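PDB 1XEA: oxidoreductase, Gfo/Idh/MocA family from Vibrio cholerae, which probably catalyses a nicotinamide-nucleotide-dependent oxidation or reduction of a substrate not yet known, using a Rossmann-type domain to bind the cofactor. Local coordinates for residues I160-I169 against H296-T307; S193-D201 against H212-G220. All coordinates share one frame; numbering follows the deposited sequence.

Interaction 1. Residues I160-I169 against H296-T307; sequences IRTFVFDDFI and HQLAEAICQQIT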
# COMPACT_ATOMS: atom_id res chain seq x y z
N ILE A 160 -3.98 -3.15 34.85
CA ILE A 160 -3.48 -4.47 34.52
C ILE A 160 -4.57 -5.50 34.27
O ILE A 160 -4.63 -6.08 33.19
CB ILE A 160 -2.59 -4.99 35.64
CG1 ILE A 160 -1.48 -3.97 35.90
CG2 ILE A 160 -2.02 -6.35 35.26
CD1 ILE A 160 -0.59 -4.32 37.05
N ARG A 161 -5.43 -5.72 35.25
CA ARG A 161 -6.50 -6.69 35.12
C ARG A 161 -7.30 -6.56 33.84
O ARG A 161 -7.23 -7.42 32.97
CB ARG A 161 -7.44 -6.59 36.31
CG ARG A 161 -6.90 -7.24 37.57
CD ARG A 161 -7.18 -8.72 37.58
NE ARG A 161 -6.07 -9.46 38.13
CZ ARG A 161 -6.10 -10.77 38.37
NH1 ARG A 161 -7.20 -11.47 38.12
NH2 ARG A 161 -5.02 -11.37 38.85
N THR A 162 -8.08 -5.49 33.73
CA THR A 162 -8.90 -5.28 32.55
C THR A 162 -8.10 -5.44 31.27
O THR A 162 -8.49 -6.17 30.36
CB THR A 162 -9.52 -3.89 32.55
OG1 THR A 162 -10.24 -3.69 33.77
CG2 THR A 162 -10.48 -3.74 31.38
N PHE A 163 -6.99 -4.72 31.19
CA PHE A 163 -6.11 -4.76 30.03
C PHE A 163 -5.81 -6.19 29.62
O PHE A 163 -5.90 -6.53 28.44
CB PHE A 163 -4.82 -4.02 30.38
CG PHE A 163 -3.85 -3.87 29.23
CD1 PHE A 163 -3.58 -2.61 28.71
CD2 PHE A 163 -3.12 -4.95 28.77
CE1 PHE A 163 -2.59 -2.44 27.76
CE2 PHE A 163 -2.13 -4.78 27.82
CZ PHE A 163 -1.86 -3.52 27.32
N VAL A 164 -5.45 -7.04 30.57
CA VAL A 164 -5.12 -8.41 30.24
C VAL A 164 -6.31 -9.32 30.01
O VAL A 164 -6.43 -9.93 28.95
CB VAL A 164 -4.23 -9.05 31.32
CG1 VAL A 164 -3.89 -10.48 30.93
CG2 VAL A 164 -2.96 -8.25 31.49
N PHE A 165 -7.20 -9.44 30.98
CA PHE A 165 -8.33 -10.33 30.80
C PHE A 165 -9.36 -9.91 29.77
O PHE A 165 -9.97 -10.76 29.12
CB PHE A 165 -9.01 -10.61 32.14
CG PHE A 165 -8.35 -11.70 32.94
CD1 PHE A 165 -7.18 -11.45 33.64
CD2 PHE A 165 -8.87 -12.98 32.95
CE1 PHE A 165 -6.54 -12.47 34.35
CE2 PHE A 165 -8.24 -14.00 33.65
CZ PHE A 165 -7.08 -13.74 34.35
N ASP A 166 -9.55 -8.61 29.59
CA ASP A 166 -10.56 -8.18 28.62
C ASP A 166 -10.02 -7.73 27.27
O ASP A 166 -10.79 -7.37 26.38
CB ASP A 166 -11.41 -7.06 29.23
CG ASP A 166 -12.10 -7.50 30.50
OD1 ASP A 166 -12.91 -8.45 30.45
OD2 ASP A 166 -11.83 -6.88 31.56
N ASP A 167 -8.70 -7.78 27.08
CA ASP A 167 -8.13 -7.34 25.83
C ASP A 167 -6.97 -8.19 25.34
O ASP A 167 -7.11 -8.96 24.39
CB ASP A 167 -7.68 -5.88 25.98
CG ASP A 167 -7.87 -5.08 24.72
OD1 ASP A 167 -8.46 -5.61 23.75
OD2 ASP A 167 -7.45 -3.91 24.69
N PHE A 168 -5.82 -8.05 26.01
CA PHE A 168 -4.60 -8.78 25.67
C PHE A 168 -4.85 -10.26 25.47
O PHE A 168 -4.13 -10.93 24.72
CB PHE A 168 -3.56 -8.59 26.77
CG PHE A 168 -2.21 -9.10 26.40
CD1 PHE A 168 -1.46 -8.47 25.42
CD2 PHE A 168 -1.68 -10.23 27.03
CE1 PHE A 168 -0.20 -8.95 25.05
CE2 PHE A 168 -0.42 -10.72 26.68
CZ PHE A 168 0.33 -10.08 25.69
N ILE A 169 -5.87 -10.78 26.13
CA ILE A 169 -6.20 -12.19 26.01
C ILE A 169 -6.50 -12.54 24.56
O ILE A 169 -6.35 -13.68 24.16
CB ILE A 169 -7.40 -12.55 26.90
CG1 ILE A 169 -7.45 -14.07 27.09
CG2 ILE A 169 -8.68 -12.05 26.27
CD1 ILE A 169 -8.20 -14.49 28.31
N HIS A 296 -6.19 -18.69 29.93
CA HIS A 296 -6.64 -17.96 31.09
C HIS A 296 -5.63 -18.14 32.21
O HIS A 296 -5.41 -17.23 33.00
CB HIS A 296 -8.03 -18.41 31.53
CG HIS A 296 -9.12 -18.01 30.60
ND1 HIS A 296 -9.43 -18.73 29.46
CD2 HIS A 296 -9.97 -16.96 30.62
CE1 HIS A 296 -10.42 -18.13 28.83
NE2 HIS A 296 -10.77 -17.06 29.51
N GLN A 297 -5.00 -19.31 32.29
CA GLN A 297 -4.03 -19.50 33.34
C GLN A 297 -2.83 -18.60 33.07
O GLN A 297 -2.25 -18.03 33.99
CB GLN A 297 -3.61 -20.97 33.42
CG GLN A 297 -4.76 -21.90 33.83
CD GLN A 297 -4.38 -23.38 33.83
OE1 GLN A 297 -3.73 -23.88 32.91
NE2 GLN A 297 -4.81 -24.10 34.87
N LEU A 298 -2.47 -18.46 31.80
CA LEU A 298 -1.35 -17.60 31.40
C LEU A 298 -1.68 -16.13 31.70
O LEU A 298 -0.83 -15.38 32.19
CB LEU A 298 -1.06 -17.76 29.91
CG LEU A 298 0.40 -17.76 29.46
CD1 LEU A 298 0.44 -17.28 28.03
CD2 LEU A 298 1.27 -16.89 30.35
N ALA A 299 -2.90 -15.72 31.39
CA ALA A 299 -3.32 -14.36 31.64
C ALA A 299 -3.19 -14.07 33.14
O ALA A 299 -2.74 -12.99 33.54
CB ALA A 299 -4.76 -14.15 31.20
N GLU A 300 -3.58 -15.04 33.96
CA GLU A 300 -3.50 -14.89 35.40
C GLU A 300 -2.05 -14.62 35.79
O GLU A 300 -1.75 -13.64 36.48
CB GLU A 300 -3.97 -16.17 36.09
CG GLU A 300 -5.29 -16.03 36.83
CD GLU A 300 -5.21 -15.00 37.94
OE1 GLU A 300 -4.32 -15.14 38.81
OE2 GLU A 300 -6.04 -14.07 37.94
N ALA A 301 -1.17 -15.50 35.32
CA ALA A 301 0.26 -15.41 35.59
C ALA A 301 0.80 -14.05 35.20
O ALA A 301 1.53 -13.41 35.97
CB ALA A 301 0.99 -16.49 34.82
N ILE A 302 0.45 -13.59 34.01
CA ILE A 302 0.92 -12.30 33.53
C ILE A 302 0.50 -11.17 34.46
O ILE A 302 1.32 -10.32 34.83
CB ILE A 302 0.41 -12.03 32.09
CG1 ILE A 302 1.01 -13.08 31.14
CG2 ILE A 302 0.77 -10.62 31.66
CD1 ILE A 302 0.46 -13.07 29.73
N CYS A 303 -0.77 -11.17 34.86
CA CYS A 303 -1.30 -10.14 35.75
C CYS A 303 -0.55 -10.05 37.07
O CYS A 303 -0.22 -8.96 37.54
CB CYS A 303 -2.77 -10.42 36.05
SG CYS A 303 -3.88 -9.80 34.80
N GLN A 304 -0.29 -11.21 37.66
CA GLN A 304 0.41 -11.27 38.92
C GLN A 304 1.83 -10.76 38.85
O GLN A 304 2.18 -9.82 39.56
CB GLN A 304 0.39 -12.69 39.47
CG GLN A 304 -0.95 -13.01 40.11
CD GLN A 304 -1.03 -14.42 40.61
OE1 GLN A 304 -0.19 -14.87 41.39
NE2 GLN A 304 -2.04 -15.15 40.16
N GLN A 305 2.66 -11.34 37.99
CA GLN A 305 4.03 -10.88 37.90
C GLN A 305 4.12 -9.36 37.72
O GLN A 305 5.05 -8.73 38.23
CB GLN A 305 4.77 -11.60 36.78
CG GLN A 305 6.26 -11.32 36.79
CD GLN A 305 7.02 -12.14 35.75
OE1 GLN A 305 6.69 -12.11 34.57
NE2 GLN A 305 8.05 -12.86 36.20
N ILE A 306 3.17 -8.76 37.01
CA ILE A 306 3.17 -7.31 36.79
C ILE A 306 2.77 -6.57 38.06
O ILE A 306 3.54 -5.76 38.59
CB ILE A 306 2.21 -6.89 35.63
CG1 ILE A 306 2.61 -7.55 34.31
CG2 ILE A 306 2.25 -5.38 35.43
CD1 ILE A 306 1.63 -7.30 33.17
N THR A 307 1.56 -6.84 38.55
CA THR A 307 1.06 -6.20 39.77
C THR A 307 2.13 -6.24 40.85
O THR A 307 2.36 -5.25 41.55
CB THR A 307 -0.20 -6.92 40.28
OG1 THR A 307 -1.24 -6.81 39.31
CG2 THR A 307 -0.66 -6.30 41.59
O HOH W 1 -2.91 -9.10 39.84
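The Phe165 ring takes the methyl of Ala299 on one face, while Cys303 SG and Glu300 CG lie at its edge, near the ring plane. The methyl makes a CH-pi contact, with Ala299 CB 4.1 Å from the centroid of the Phe165 ring, and the sulfur a Cys sulfur-aromatic contact. One face of the His296 imidazole likewise receives Ile169 CD1, again a CH-pi contact; both nitrogens of that ring are engaged elsewhere, with Asn292 O and Leu96 N. Together these groups illustrate knobs-into-holes packing of a nearly antiparallel helix pair, the segment axes approaching to 9.6 Å with their N-to-C directions 152° apart. Phe165 enters a hole formed by His296, Ala299, Glu300 and Cys303, and Cys303 returns as a knob among Ile160, Arg161, Val164 and Phe165. Its sulfur, anti to the carbonyl carbon (chi1 -83°), leans on Val164, with Cys303 SG 3.6 Å from Val164 CB. The Phe168 ring meets Ile302 CD1 at its edge. Ile160 CD1 reaches Ile306 CG2 and Thr307, the two isoleucines running past each other in opposite directions.

Along the polar flank Arg161, bent at chi2 and chi3, lays one guanidinium face over Cys303 SG and turns its edge to Glu300. In this salt bridge Glu300 OE2 accepts from Arg161 NH1 at 2.9 Å and, weakly, from NH2, the two planes standing 52° apart. Gln304 NE2 donates a hydrogen bond to Glu300 OE1 (2.6 Å). A water links the helices, accepting from Arg161 NH2 and donating to Thr307 OG1, the water oxygen 2.9 Å from OG1.

Interaction 2. Residues S193-D201 against H212-G220; sequences SEGLLARLD and HASMNRQFG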
# COMPACT_ATOMS: atom_id res chain seq x y z
N SER A 193 2.26 3.69 31.88
CA SER A 193 2.18 5.12 31.65
C SER A 193 1.34 5.67 32.79
O SER A 193 0.24 5.17 33.05
CB SER A 193 1.53 5.45 30.31
OG SER A 193 1.42 6.85 30.15
N GLU A 194 1.84 6.71 33.44
CA GLU A 194 1.17 7.30 34.60
C GLU A 194 0.97 6.12 35.54
O GLU A 194 1.93 5.50 35.99
CB GLU A 194 -0.18 7.90 34.21
CG GLU A 194 -0.37 9.31 34.73
CD GLU A 194 0.24 10.35 33.80
OE1 GLU A 194 -0.40 10.68 32.78
OE2 GLU A 194 1.36 10.84 34.08
N GLY A 195 -0.28 5.79 35.82
CA GLY A 195 -0.55 4.68 36.72
C GLY A 195 -1.22 3.49 36.07
O GLY A 195 -1.71 2.59 36.75
N LEU A 196 -1.22 3.46 34.74
CA LEU A 196 -1.85 2.36 34.01
C LEU A 196 -0.89 1.56 33.12
O LEU A 196 0.28 1.90 32.97
CB LEU A 196 -2.99 2.91 33.17
CG LEU A 196 -3.96 3.77 33.96
CD1 LEU A 196 -4.96 4.41 33.03
CD2 LEU A 196 -4.65 2.93 35.02
N LEU A 197 -1.40 0.48 32.54
CA LEU A 197 -0.61 -0.35 31.66
C LEU A 197 -0.79 0.23 30.27
O LEU A 197 -1.92 0.36 29.79
CB LEU A 197 -1.10 -1.80 31.68
CG LEU A 197 -0.02 -2.88 31.54
CD1 LEU A 197 -0.68 -4.18 31.18
CD2 LEU A 197 1.01 -2.50 30.51
N ALA A 198 0.32 0.59 29.63
CA ALA A 198 0.31 1.17 28.29
C ALA A 198 0.52 0.08 27.24
O ALA A 198 -0.32 -0.09 26.35
CB ALA A 198 1.38 2.25 28.17
N ARG A 199 1.62 -0.67 27.34
CA ARG A 199 1.88 -1.74 26.39
C ARG A 199 2.41 -3.00 27.08
O ARG A 199 3.15 -2.91 28.05
CB ARG A 199 2.88 -1.32 25.31
CG ARG A 199 4.28 -1.31 25.82
CD ARG A 199 5.30 -1.48 24.74
NE ARG A 199 6.61 -1.55 25.38
CZ ARG A 199 7.05 -2.61 26.06
NH1 ARG A 199 6.30 -3.70 26.17
NH2 ARG A 199 8.24 -2.58 26.65
N LEU A 200 2.02 -4.15 26.55
CA LEU A 200 2.41 -5.46 27.09
C LEU A 200 2.94 -6.33 25.95
O LEU A 200 2.33 -6.38 24.88
CB LEU A 200 1.20 -6.13 27.74
CG LEU A 200 1.40 -7.44 28.47
CD1 LEU A 200 2.33 -7.24 29.65
CD2 LEU A 200 0.06 -7.97 28.94
N ASP A 201 4.05 -7.01 26.18
CA ASP A 201 4.64 -7.87 25.15
C ASP A 201 5.09 -9.21 25.70
O ASP A 201 6.10 -9.30 26.40
CB ASP A 201 5.82 -7.17 24.48
CG ASP A 201 5.40 -5.98 23.63
OD1 ASP A 201 4.54 -6.17 22.74
OD2 ASP A 201 5.92 -4.87 23.84
N HIS A 212 4.41 -14.81 19.74
CA HIS A 212 4.52 -13.44 20.25
C HIS A 212 3.20 -12.67 20.24
O HIS A 212 2.56 -12.53 19.20
CB HIS A 212 5.56 -12.68 19.43
CG HIS A 212 5.86 -11.30 19.94
ND1 HIS A 212 6.70 -10.43 19.27
CD2 HIS A 212 5.45 -10.64 21.05
CE1 HIS A 212 6.79 -9.30 19.94
NE2 HIS A 212 6.04 -9.40 21.03
N ALA A 213 2.82 -12.18 21.42
CA ALA A 213 1.59 -11.39 21.57
C ALA A 213 2.04 -10.00 21.98
O ALA A 213 2.74 -9.83 22.96
CB ALA A 213 0.69 -12.00 22.63
N SER A 214 1.60 -9.01 21.22
CA SER A 214 2.00 -7.63 21.44
C SER A 214 0.78 -6.70 21.45
O SER A 214 -0.08 -6.75 20.56
CB SER A 214 2.98 -7.25 20.34
OG SER A 214 3.30 -5.89 20.30
N MSE A 215 0.69 -5.86 22.47
CA MSE A 215 -0.41 -4.92 22.57
C MSE A 215 0.06 -3.60 23.13
O MSE A 215 0.47 -3.52 24.29
CB MSE A 215 -1.51 -5.47 23.46
CG MSE A 215 -2.63 -4.48 23.72
SE MSE A 215 -4.17 -5.31 24.57
CE MSE A 215 -4.95 -6.11 22.99
N ASN A 216 -0.01 -2.56 22.31
CA ASN A 216 0.39 -1.23 22.74
C ASN A 216 -0.85 -0.38 22.68
O ASN A 216 -1.21 0.14 21.62
CB ASN A 216 1.46 -0.67 21.81
CG ASN A 216 2.04 0.62 22.33
OD1 ASN A 216 1.37 1.39 22.99
ND2 ASN A 216 3.31 0.85 22.02
N ARG A 217 -1.51 -0.23 23.82
CA ARG A 217 -2.73 0.56 23.87
C ARG A 217 -2.48 2.05 23.96
O ARG A 217 -3.37 2.82 24.31
CB ARG A 217 -3.63 0.06 24.99
CG ARG A 217 -4.22 -1.27 24.64
CD ARG A 217 -5.08 -1.81 25.72
NE ARG A 217 -6.17 -0.92 26.04
CZ ARG A 217 -7.18 -1.26 26.82
NH1 ARG A 217 -7.22 -2.48 27.35
NH2 ARG A 217 -8.15 -0.40 27.06
N GLN A 218 -1.26 2.44 23.64
CA GLN A 218 -0.86 3.84 23.61
C GLN A 218 -0.09 3.99 22.32
O GLN A 218 0.96 4.63 22.28
CB GLN A 218 0.05 4.20 24.79
CG GLN A 218 -0.66 4.45 26.11
CD GLN A 218 0.00 5.57 26.90
OE1 GLN A 218 1.23 5.58 27.07
NE2 GLN A 218 -0.80 6.52 27.39
N PHE A 219 -0.61 3.37 21.26
CA PHE A 219 0.01 3.38 19.94
C PHE A 219 -0.49 4.60 19.15
O PHE A 219 -1.52 5.19 19.49
CB PHE A 219 -0.35 2.08 19.21
CG PHE A 219 0.58 1.72 18.08
CD1 PHE A 219 1.93 1.48 18.32
CD2 PHE A 219 0.09 1.57 16.79
CE1 PHE A 219 2.78 1.07 17.29
CE2 PHE A 219 0.93 1.16 15.75
CZ PHE A 219 2.28 0.91 16.01
N GLY A 220 0.22 4.95 18.09
CA GLY A 220 -0.18 6.08 17.27
C GLY A 220 -1.51 5.90 16.57
O GLY A 220 -2.13 6.86 16.12
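Asp201 and Ser214 meet at the tight end of this contact, where Ser214 OG donates to Asp201 OD1 over 2.8 Å, nearly along the C-O axis of the acceptor. The serine hydroxyl reaches across because it lies anti to its own backbone nitrogen (chi1 171°). The other carboxylate oxygen pairs with Arg199 NH1, and this pair shares the sheet face with Asn216, whose amide carbon CG lies 3.7 Å from Arg199 CB. The second subunit packs on this face through Leu210, against Arg199 and Asp201.

Strands 196-206 and 209-216 form an antiparallel beta hairpin, in which Leu200 and Met215 (a selenomethionine) make the hydrogen-bonded pair: Leu200 N to Met215 O is 2.8 Å and Met215 N to Leu200 O 3.0 Å. Next to it, a classic beta bulge places Ala198 and Arg199 both opposite His191 on the neighbouring strand.

At the bulge the regular pairing ends: Arg217 N donates to Ala198 O, at a bent 136°, and Asn216 OD1 closes an Asx turn by accepting from Gln218 N. Past this point the contact loosens. Gln218 CG packs 3.6 Å from Ala198 CB, while the type II' turn Ser193-Leu196 carries Glu194 and Gly195 away from the partner strand, at the exposed side.

In the fold
The two contacts illustrate how a helix is layered on a sheet. Interaction 2 is nested in the chain loop closed by interaction 1, and their centres are 12 Å apart. Helix 160-175 belongs to the first and rests on the hairpin of the second: Phe168 CD2 comes within 3.4 Å of Leu200 CD2, and Phe163 CD2 within 3.5 Å of Leu197 CD1. A salt bridge joins the layers as well, with Asp167 OD2 3.0 Å from Arg217 NH1; the same oxygen also pairs with Arg153. Interaction 1 also touches helix 100-112 through His296 and Glu300, whereas interaction 2 reaches the second subunit, where Phe219 meets Trp246 of that chain.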